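Endonuclease NucS (Thermococcus kodakarensis KOD1, PDB 5GKE) cleaves DNA as a dimeric, magnesium-binding mismatch restriction endonuclease, and is predicted to cut the single-stranded ends of branched DNA. Local coordinates at residues 19-31 and 113-125. The protein carries 1 engineered substitution. Residues are numbered along the deposited sequence; the frame is centred on the assembly and turned at random.
Sequences SLVNSALLEEAML and YMVSVFRAEDYEE
Arg119, just past strand 114-118, reaches back over the strand to Glu27 near the C-terminal end of helix 14-27. Beyond its CB, CG passes the methyl of Ala29, CD lies 3.4 Å from Glu27 OE1, and NE gives that oxygen a nearly straight bond of 2.5 Å. OE1 is met on its syn side and lies almost in the guanidinium plane, evidence for an edge-on salt bridge, although NE stands 23° out of the carboxylate plane and the two planes are 28° apart. NH1 turns to Asp4 O and Thr7 OG1, near the chain's own N-terminus, while Val117 CG1 sits 3.7 Å above the centre of one guanidinium face.

Replacing Arg119 by an alanine would probably leave Glu27, Asp4 O and Thr7 OG1 without this partner and take the guanidinium off Val117 CG1.

Under this charged pair the helix packs on the strand. With its CG1 anti to the backbone N (chi1 171°), Val117 directs that methyl to Ala29 CB and sets CG2 3.6 Å from Leu20 CD2, also touching Ala24. Val115 extends the apolar row, its CG1 meeting Leu20 CD1 at 3.7 Å.

A Schellman motif at Glu28 ends the helix, and the chain enters strand 30-42, antiparallel to 114-118. Met30 and Phe118 form a hydrogen-bonded pair: Met30 N to Phe118 O and Phe118 N to Met30 O, both 2.8 Å. Met30 CE meets Ala120 CB at 3.7 Å. Ala120 CB also sits 3.8 Å above the centre of one face of the Phe118 ring, which stacks with Phe34 of the second subunit.

The chemistry thus divides by side: aliphatic packing seats the helix on one face of the PH-like domain's sheet with a salt bridge at its end, whereas the Met30-Phe118 face contributes to the dimer interface.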
ATOM      1  N   SER A  19      10.771 -18.429  25.661  1.00 35.39           N
ATOM      2  CA  SER A  19      10.069 -19.682  25.459  1.00 36.29           C
ATOM      3  C   SER A  19       8.922 -19.555  24.454  1.00 31.58           C
ATOM      4  O   SER A  19       8.801 -20.371  23.535  1.00 44.15           O
ATOM      5  CB  SER A  19       9.548 -20.203  26.810  1.00 32.82           C
ATOM      6  OG  SER A  19       8.760 -21.369  26.629  1.00 34.89           O
ATOM      7  N   LEU A  20       8.092 -18.526  24.621  1.00 35.72           N
ATOM      8  CA  LEU A  20       6.934 -18.328  23.738  1.00 29.79           C
ATOM      9  C   LEU A  20       7.301 -17.874  22.347  1.00 30.24           C
ATOM     10  O   LEU A  20       6.744 -18.363  21.364  1.00 38.61           O
ATOM     11  CB  LEU A  20       5.970 -17.320  24.335  1.00 29.15           C
ATOM     12  CG  LEU A  20       5.025 -17.952  25.361  1.00 42.79           C
ATOM     13  CD1 LEU A  20       3.945 -16.966  25.786  1.00 44.51           C
ATOM     14  CD2 LEU A  20       4.404 -19.177  24.753  1.00 43.32           C
ATOM     15  N   VAL A  21       8.226 -16.928  22.247  1.00 35.00           N
ATOM     16  CA  VAL A  21       8.695 -16.527  20.928  1.00 35.76           C
ATOM     17  C   VAL A  21       9.195 -17.750  20.170  1.00 37.76           C
ATOM     18  O   VAL A  21       8.735 -18.029  19.058  1.00 44.45           O
ATOM     19  CB  VAL A  21       9.799 -15.491  21.011  1.00 37.38           C
ATOM     20  CG1 VAL A  21      10.330 -15.225  19.637  1.00 30.46           C
ATOM     21  CG2 VAL A  21       9.264 -14.204  21.657  1.00 33.99           C
ATOM     22  N   ASN A  22      10.097 -18.500  20.805  1.00 44.32           N
ATOM     23  CA  ASN A  22      10.691 -19.688  20.196  1.00 42.68           C
ATOM     24  C   ASN A  22       9.631 -20.643  19.709  1.00 39.47           C
ATOM     25  O   ASN A  22       9.627 -21.073  18.547  1.00 41.57           O
ATOM     26  CB  ASN A  22      11.592 -20.416  21.190  1.00 53.24           C
ATOM     27  CG  ASN A  22      12.871 -19.661  21.493  1.00 63.71           C
ATOM     28  OD1 ASN A  22      13.293 -18.775  20.735  1.00 44.65           O
ATOM     29  ND2 ASN A  22      13.505 -20.016  22.611  1.00 59.40           N
ATOM     30  N   SER A  23       8.726 -20.962  20.619  1.00 34.95           N
ATOM     31  CA  SER A  23       7.641 -21.877  20.340  1.00 34.13           C
ATOM     32  C   SER A  23       6.802 -21.407  19.156  1.00 33.29           C
ATOM     33  O   SER A  23       6.449 -22.202  18.277  1.00 34.37           O
ATOM     34  CB  SER A  23       6.770 -22.036  21.579  1.00 33.66           C
ATOM     35  OG  SER A  23       5.580 -22.722  21.233  1.00 61.30           O
ATOM     36  N   ALA A  24       6.497 -20.112  19.136  1.00 34.90           N
ATOM     37  CA  ALA A  24       5.756 -19.504  18.030  1.00 33.64           C
ATOM     38  C   ALA A  24       6.425 -19.783  16.693  1.00 35.22           C
ATOM     39  O   ALA A  24       5.789 -20.307  15.771  1.00 32.51           O
ATOM     40  CB  ALA A  24       5.617 -18.015  18.245  1.00 31.65           C
ATOM     41  N   LEU A  25       7.714 -19.460  16.595  1.00 31.99           N
ATOM     42  CA  LEU A  25       8.455 -19.666  15.342  1.00 35.15           C
ATOM     43  C   LEU A  25       8.521 -21.137  14.949  1.00 39.76           C
ATOM     44  O   LEU A  25       8.266 -21.505  13.802  1.00 39.81           O
ATOM     45  CB  LEU A  25       9.867 -19.102  15.462  1.00 33.93           C
ATOM     46  CG  LEU A  25       9.859 -17.636  15.884  1.00 45.13           C
ATOM     47  CD1 LEU A  25      11.274 -17.117  16.029  1.00 58.58           C
ATOM     48  CD2 LEU A  25       9.077 -16.808  14.886  1.00 43.64           C
ATOM     49  N   LEU A  26       8.855 -21.981  15.916  1.00 33.36           N
ATOM     50  CA  LEU A  26       8.916 -23.414  15.692  1.00 39.09           C
ATOM     51  C   LEU A  26       7.587 -24.014  15.232  1.00 38.78           C
ATOM     52  O   LEU A  26       7.561 -24.870  14.356  1.00 56.06           O
ATOM     53  CB  LEU A  26       9.381 -24.098  16.976  1.00 54.31           C
ATOM     54  CG  LEU A  26      10.281 -25.325  16.860  1.00 36.80           C
ATOM     55  CD1 LEU A  26      11.226 -25.189  15.687  1.00 44.47           C
ATOM     56  CD2 LEU A  26      11.054 -25.465  18.147  1.00 52.11           C
ATOM     57  N   GLU A  27       6.481 -23.557  15.814  1.00 43.30           N
ATOM     58  CA  GLU A  27       5.170 -24.140  15.527  1.00 41.14           C
ATOM     59  C   GLU A  27       4.441 -23.508  14.348  1.00 33.75           C
ATOM     60  O   GLU A  27       3.310 -23.879  14.058  1.00 30.54           O
ATOM     61  CB  GLU A  27       4.284 -24.055  16.760  1.00 42.15           C
ATOM     62  CG  GLU A  27       4.815 -24.851  17.941  1.00 41.41           C
ATOM     63  CD  GLU A  27       3.942 -24.718  19.163  1.00 44.97           C
ATOM     64  OE1 GLU A  27       2.705 -24.822  19.024  1.00 52.51           O
ATOM     65  OE2 GLU A  27       4.491 -24.500  20.261  1.00 54.51           O
ATOM     66  N   GLU A  28       5.084 -22.559  13.675  1.00 38.36           N
ATOM     67  CA  GLU A  28       4.430 -21.814  12.602  1.00 37.01           C
ATOM     68  C   GLU A  28       3.168 -21.126  13.125  1.00 38.08           C
ATOM     69  O   GLU A  28       2.152 -21.104  12.450  1.00 31.55           O
ATOM     70  CB  GLU A  28       4.070 -22.737  11.440  1.00 35.47           C
ATOM     71  CG  GLU A  28       5.024 -22.709  10.267  1.00 58.28           C
ATOM     72  CD  GLU A  28       4.551 -23.591   9.120  1.00 80.36           C
ATOM     73  OE1 GLU A  28       3.779 -24.546   9.375  1.00 90.78           O
ATOM     74  OE2 GLU A  28       4.943 -23.324   7.965  1.00 91.46           O
ATOM     75  N   ALA A  29       3.228 -20.607  14.347  1.00 34.54           N
ATOM     76  CA  ALA A  29       2.090 -19.913  14.945  1.00 37.99           C
ATOM     77  C   ALA A  29       2.217 -18.409  14.756  1.00 37.25           C
ATOM     78  O   ALA A  29       3.213 -17.915  14.233  1.00 42.93           O
ATOM     79  CB  ALA A  29       1.973 -20.247  16.443  1.00 22.53           C
ATOM     80  N   MET A  30       1.213 -17.673  15.210  1.00 32.42           N
ATOM     81  CA  MET A  30       1.314 -16.230  15.189  1.00 34.05           C
ATOM     82  C   MET A  30       1.776 -15.695  16.528  1.00 28.03           C
ATOM     83  O   MET A  30       1.272 -16.080  17.585  1.00 35.93           O
ATOM     84  CB  MET A  30      -0.009 -15.601  14.781  1.00 31.10           C
ATOM     85  CG  MET A  30      -0.201 -15.661  13.289  1.00 40.55           C
ATOM     86  SD  MET A  30      -1.335 -14.413  12.700  1.00 65.04           S
ATOM     87  CE  MET A  30      -2.828 -15.371  12.699  1.00 30.60           C
ATOM     88  N   LEU A  31       2.754 -14.807  16.466  1.00 21.34           N
ATOM     89  CA  LEU A  31       3.266 -14.178  17.654  1.00 19.73           C
ATOM     90  C   LEU A  31       2.654 -12.804  17.754  1.00 28.29           C
ATOM     91  O   LEU A  31       2.638 -12.052  16.776  1.00 32.53           O
ATOM     92  CB  LEU A  31       4.789 -14.098  17.621  1.00 33.01           C
ATOM     93  CG  LEU A  31       5.442 -13.650  18.922  1.00 35.19           C
ATOM     94  CD1 LEU A  31       5.196 -14.696  19.975  1.00 26.19           C
ATOM     95  CD2 LEU A  31       6.928 -13.439  18.695  1.00 32.67           C
ATOM     96  N   TYR A 113       4.454  -6.200  28.049  1.00 40.39           N
ATOM     97  CA  TYR A 113       3.213  -6.294  28.822  1.00 32.07           C
ATOM     98  C   TYR A 113       2.489  -7.603  28.561  1.00 30.89           C
ATOM     99  O   TYR A 113       1.837  -8.161  29.440  1.00 33.49           O
ATOM    100  CB  TYR A 113       2.266  -5.144  28.493  1.00 33.26           C
ATOM    101  CG  TYR A 113       2.878  -3.767  28.542  1.00 46.50           C
ATOM    102  CD1 TYR A 113       3.309  -3.215  29.747  1.00 30.01           C
ATOM    103  CD2 TYR A 113       2.993  -2.994  27.385  1.00 35.06           C
ATOM    104  CE1 TYR A 113       3.863  -1.940  29.796  1.00 36.41           C
ATOM    105  CE2 TYR A 113       3.540  -1.721  27.432  1.00 32.59           C
ATOM    106  CZ  TYR A 113       3.970  -1.200  28.637  1.00 38.59           C
ATOM    107  OH  TYR A 113       4.511   0.059  28.684  1.00 47.53           O
ATOM    108  N   MET A 114       2.562  -8.076  27.332  1.00 32.88           N
ATOM    109  CA  MET A 114       1.958  -9.357  27.017  1.00 34.53           C
ATOM    110  C   MET A 114       2.707 -10.017  25.869  1.00 33.40           C
ATOM    111  O   MET A 114       3.222  -9.335  24.982  1.00 38.97           O
ATOM    112  CB  MET A 114       0.477  -9.183  26.666  1.00 29.14           C
ATOM    113  CG  MET A 114      -0.285 -10.492  26.567  1.00 28.85           C
ATOM    114  SD  MET A 114      -1.842 -10.324  25.673  1.00 57.93           S
ATOM    115  CE  MET A 114      -1.223 -10.501  23.989  1.00 45.72           C
ATOM    116  N   VAL A 115       2.771 -11.341  25.901  1.00 30.29           N
ATOM    117  CA  VAL A 115       3.229 -12.124  24.765  1.00 24.85           C
ATOM    118  C   VAL A 115       2.225 -13.246  24.552  1.00 25.06           C
ATOM    119  O   VAL A 115       1.687 -13.796  25.504  1.00 40.29           O
ATOM    120  CB  VAL A 115       4.656 -12.689  24.979  1.00 28.77           C
ATOM    121  CG1 VAL A 115       4.758 -13.425  26.300  1.00 33.15           C
ATOM    122  CG2 VAL A 115       5.038 -13.608  23.842  1.00 26.27           C
ATOM    123  N   SER A 116       1.954 -13.578  23.303  1.00 31.50           N
ATOM    124  CA  SER A 116       0.950 -14.585  23.017  1.00 33.73           C
ATOM    125  C   SER A 116       1.301 -15.386  21.788  1.00 36.93           C
ATOM    126  O   SER A 116       1.911 -14.880  20.833  1.00 32.13           O
ATOM    127  CB  SER A 116      -0.429 -13.942  22.829  1.00 33.96           C
ATOM    128  OG  SER A 116      -0.449 -13.153  21.644  1.00 51.95           O
ATOM    129  N   VAL A 117       0.904 -16.646  21.821  1.00 29.03           N
ATOM    130  CA  VAL A 117       1.115 -17.533  20.703  1.00 26.57           C
ATOM    131  C   VAL A 117      -0.239 -17.994  20.229  1.00 35.49           C
ATOM    132  O   VAL A 117      -1.028 -18.534  21.004  1.00 41.57           O
ATOM    133  CB  VAL A 117       2.000 -18.731  21.084  1.00 32.39           C
ATOM    134  CG1 VAL A 117       2.021 -19.758  19.974  1.00 24.20           C
ATOM    135  CG2 VAL A 117       3.396 -18.257  21.402  1.00 25.38           C
ATOM    136  N   PHE A 118      -0.516 -17.762  18.955  1.00 34.41           N
ATOM    137  CA  PHE A 118      -1.814 -18.078  18.406  1.00 29.08           C
ATOM    138  C   PHE A 118      -1.615 -19.083  17.287  1.00 33.09           C
ATOM    139  O   PHE A 118      -1.120 -18.741  16.218  1.00 26.69           O
ATOM    140  CB  PHE A 118      -2.499 -16.793  17.917  1.00 32.07           C
ATOM    141  CG  PHE A 118      -3.865 -16.997  17.297  1.00 32.16           C
ATOM    142  CD1 PHE A 118      -4.626 -18.112  17.577  1.00 31.52           C
ATOM    143  CD2 PHE A 118      -4.384 -16.047  16.427  1.00 33.33           C
ATOM    144  CE1 PHE A 118      -5.874 -18.272  16.997  1.00 32.52           C
ATOM    145  CE2 PHE A 118      -5.624 -16.209  15.854  1.00 34.10           C
ATOM    146  CZ  PHE A 118      -6.369 -17.316  16.139  1.00 28.04           C
ATOM    147  N   ARG A 119      -2.040 -20.320  17.509  1.00 29.09           N
ATOM    148  CA  ARG A 119      -1.803 -21.317  16.492  1.00 27.53           C
ATOM    149  C   ARG A 119      -3.031 -21.285  15.629  1.00 34.21           C
ATOM    150  O   ARG A 119      -3.984 -22.017  15.855  1.00 48.35           O
ATOM    151  CB  ARG A 119      -1.574 -22.701  17.132  1.00 23.28           C
ATOM    152  CG  ARG A 119      -0.785 -22.599  18.444  1.00 31.11           C
ATOM    153  CD  ARG A 119      -0.560 -23.901  19.230  1.00 32.95           C
ATOM    154  NE  ARG A 119       0.666 -23.780  20.031  1.00 46.29           N
ATOM    155  CZ  ARG A 119       0.780 -23.093  21.171  1.00 59.22           C
ATOM    156  NH1 ARG A 119      -0.275 -22.482  21.702  1.00 39.85           N
ATOM    157  NH2 ARG A 119       1.956 -23.027  21.800  1.00 50.52           N
ATOM    158  N   ALA A 120      -2.953 -20.523  14.549  1.00 33.98           N
ATOM    159  CA  ALA A 120      -4.172 -20.173  13.845  1.00 29.52           C
ATOM    160  C   ALA A 120      -4.347 -21.123  12.704  1.00 30.80           C
ATOM    161  O   ALA A 120      -3.387 -21.497  12.045  1.00 34.69           O
ATOM    162  CB  ALA A 120      -4.139 -18.733  13.361  1.00 27.13           C
ATOM    163  N   GLU A 121      -5.583 -21.529  12.486  1.00 28.31           N
ATOM    164  CA  GLU A 121      -5.888 -22.497  11.462  1.00 34.53           C
ATOM    165  C   GLU A 121      -6.813 -21.820  10.471  1.00 35.78           C
ATOM    166  O   GLU A 121      -7.871 -21.336  10.857  1.00 33.00           O
ATOM    167  CB  GLU A 121      -6.530 -23.728  12.092  1.00 36.94           C
ATOM    168  CG  GLU A 121      -6.619 -24.948  11.205  1.00 62.70           C
ATOM    169  CD  GLU A 121      -7.167 -26.155  11.959  1.00 75.01           C
ATOM    170  OE1 GLU A 121      -7.722 -25.970  13.070  1.00 71.59           O
ATOM    171  OE2 GLU A 121      -7.038 -27.288  11.444  1.00 81.93           O
ATOM    172  N   ASP A 122      -6.362 -21.661   9.233  1.00 26.54           N
ATOM    173  CA  ASP A 122      -7.182 -21.019   8.223  1.00 29.88           C
ATOM    174  C   ASP A 122      -6.903 -21.582   6.830  1.00 36.33           C
ATOM    175  O   ASP A 122      -5.783 -21.478   6.340  1.00 34.69           O
ATOM    176  CB  ASP A 122      -6.924 -19.510   8.303  1.00 26.58           C
ATOM    177  CG  ASP A 122      -7.822 -18.690   7.397  1.00 38.11           C
ATOM    178  OD1 ASP A 122      -7.572 -17.465   7.303  1.00 34.45           O
ATOM    179  OD2 ASP A 122      -8.753 -19.244   6.777  1.00 32.19           O
ATOM    180  N   TYR A 123      -7.910 -22.177   6.199  1.00 35.77           N
ATOM    181  CA  TYR A 123      -7.797 -22.678   4.823  1.00 35.00           C
ATOM    182  C   TYR A 123      -8.497 -21.826   3.773  1.00 38.91           C
ATOM    183  O   TYR A 123      -8.626 -22.235   2.621  1.00 48.29           O
ATOM    184  CB  TYR A 123      -8.295 -24.119   4.756  1.00 42.41           C
ATOM    185  CG  TYR A 123      -7.597 -24.947   5.795  1.00 52.87           C
ATOM    186  CD1 TYR A 123      -8.259 -25.362   6.932  1.00 38.64           C
ATOM    187  CD2 TYR A 123      -6.249 -25.239   5.679  1.00 49.36           C
ATOM    188  CE1 TYR A 123      -7.615 -26.085   7.901  1.00 52.57           C
ATOM    189  CE2 TYR A 123      -5.596 -25.962   6.641  1.00 52.64           C
ATOM    190  CZ  TYR A 123      -6.286 -26.388   7.753  1.00 60.57           C
ATOM    191  OH  TYR A 123      -5.648 -27.116   8.734  1.00 68.42           O
ATOM    192  N   GLU A 124      -9.006 -20.673   4.180  1.00 39.32           N
ATOM    193  CA  GLU A 124      -9.864 -19.888   3.303  1.00 42.80           C
ATOM    194  C   GLU A 124      -9.158 -18.705   2.642  1.00 40.39           C
ATOM    195  O   GLU A 124      -8.362 -18.007   3.272  1.00 35.42           O
ATOM    196  CB  GLU A 124     -11.069 -19.380   4.095  1.00 49.00           C
ATOM    197  CG  GLU A 124     -12.073 -20.462   4.462  1.00 44.87           C
ATOM    198  CD  GLU A 124     -12.930 -20.874   3.278  1.00 61.05           C
ATOM    199  OE1 GLU A 124     -12.948 -20.133   2.265  1.00 65.72           O
ATOM    200  OE2 GLU A 124     -13.592 -21.928   3.369  1.00 55.15           O
ATOM    201  N   GLU A 125      -9.478 -18.477   1.371  1.00 44.25           N
ATOM    202  CA  GLU A 125      -8.957 -17.326   0.637  1.00 45.19           C
ATOM    203  C   GLU A 125     -10.036 -16.288   0.370  1.00 36.87           C
ATOM    204  O   GLU A 125     -11.182 -16.624   0.092  1.00 38.51           O
ATOM    205  CB  GLU A 125      -8.340 -17.765  -0.685  1.00 34.76           C
ATOM    206  CG  GLU A 125      -7.099 -18.626  -0.522  1.00 62.01           C
ATOM    207  CD  GLU A 125      -6.527 -19.046  -1.853  1.00 74.94           C
ATOM    208  OE1 GLU A 125      -7.199 -18.802  -2.878  1.00 70.15           O
ATOM    209  OE2 GLU A 125      -5.408 -19.605  -1.877  1.00 96.82           O
TER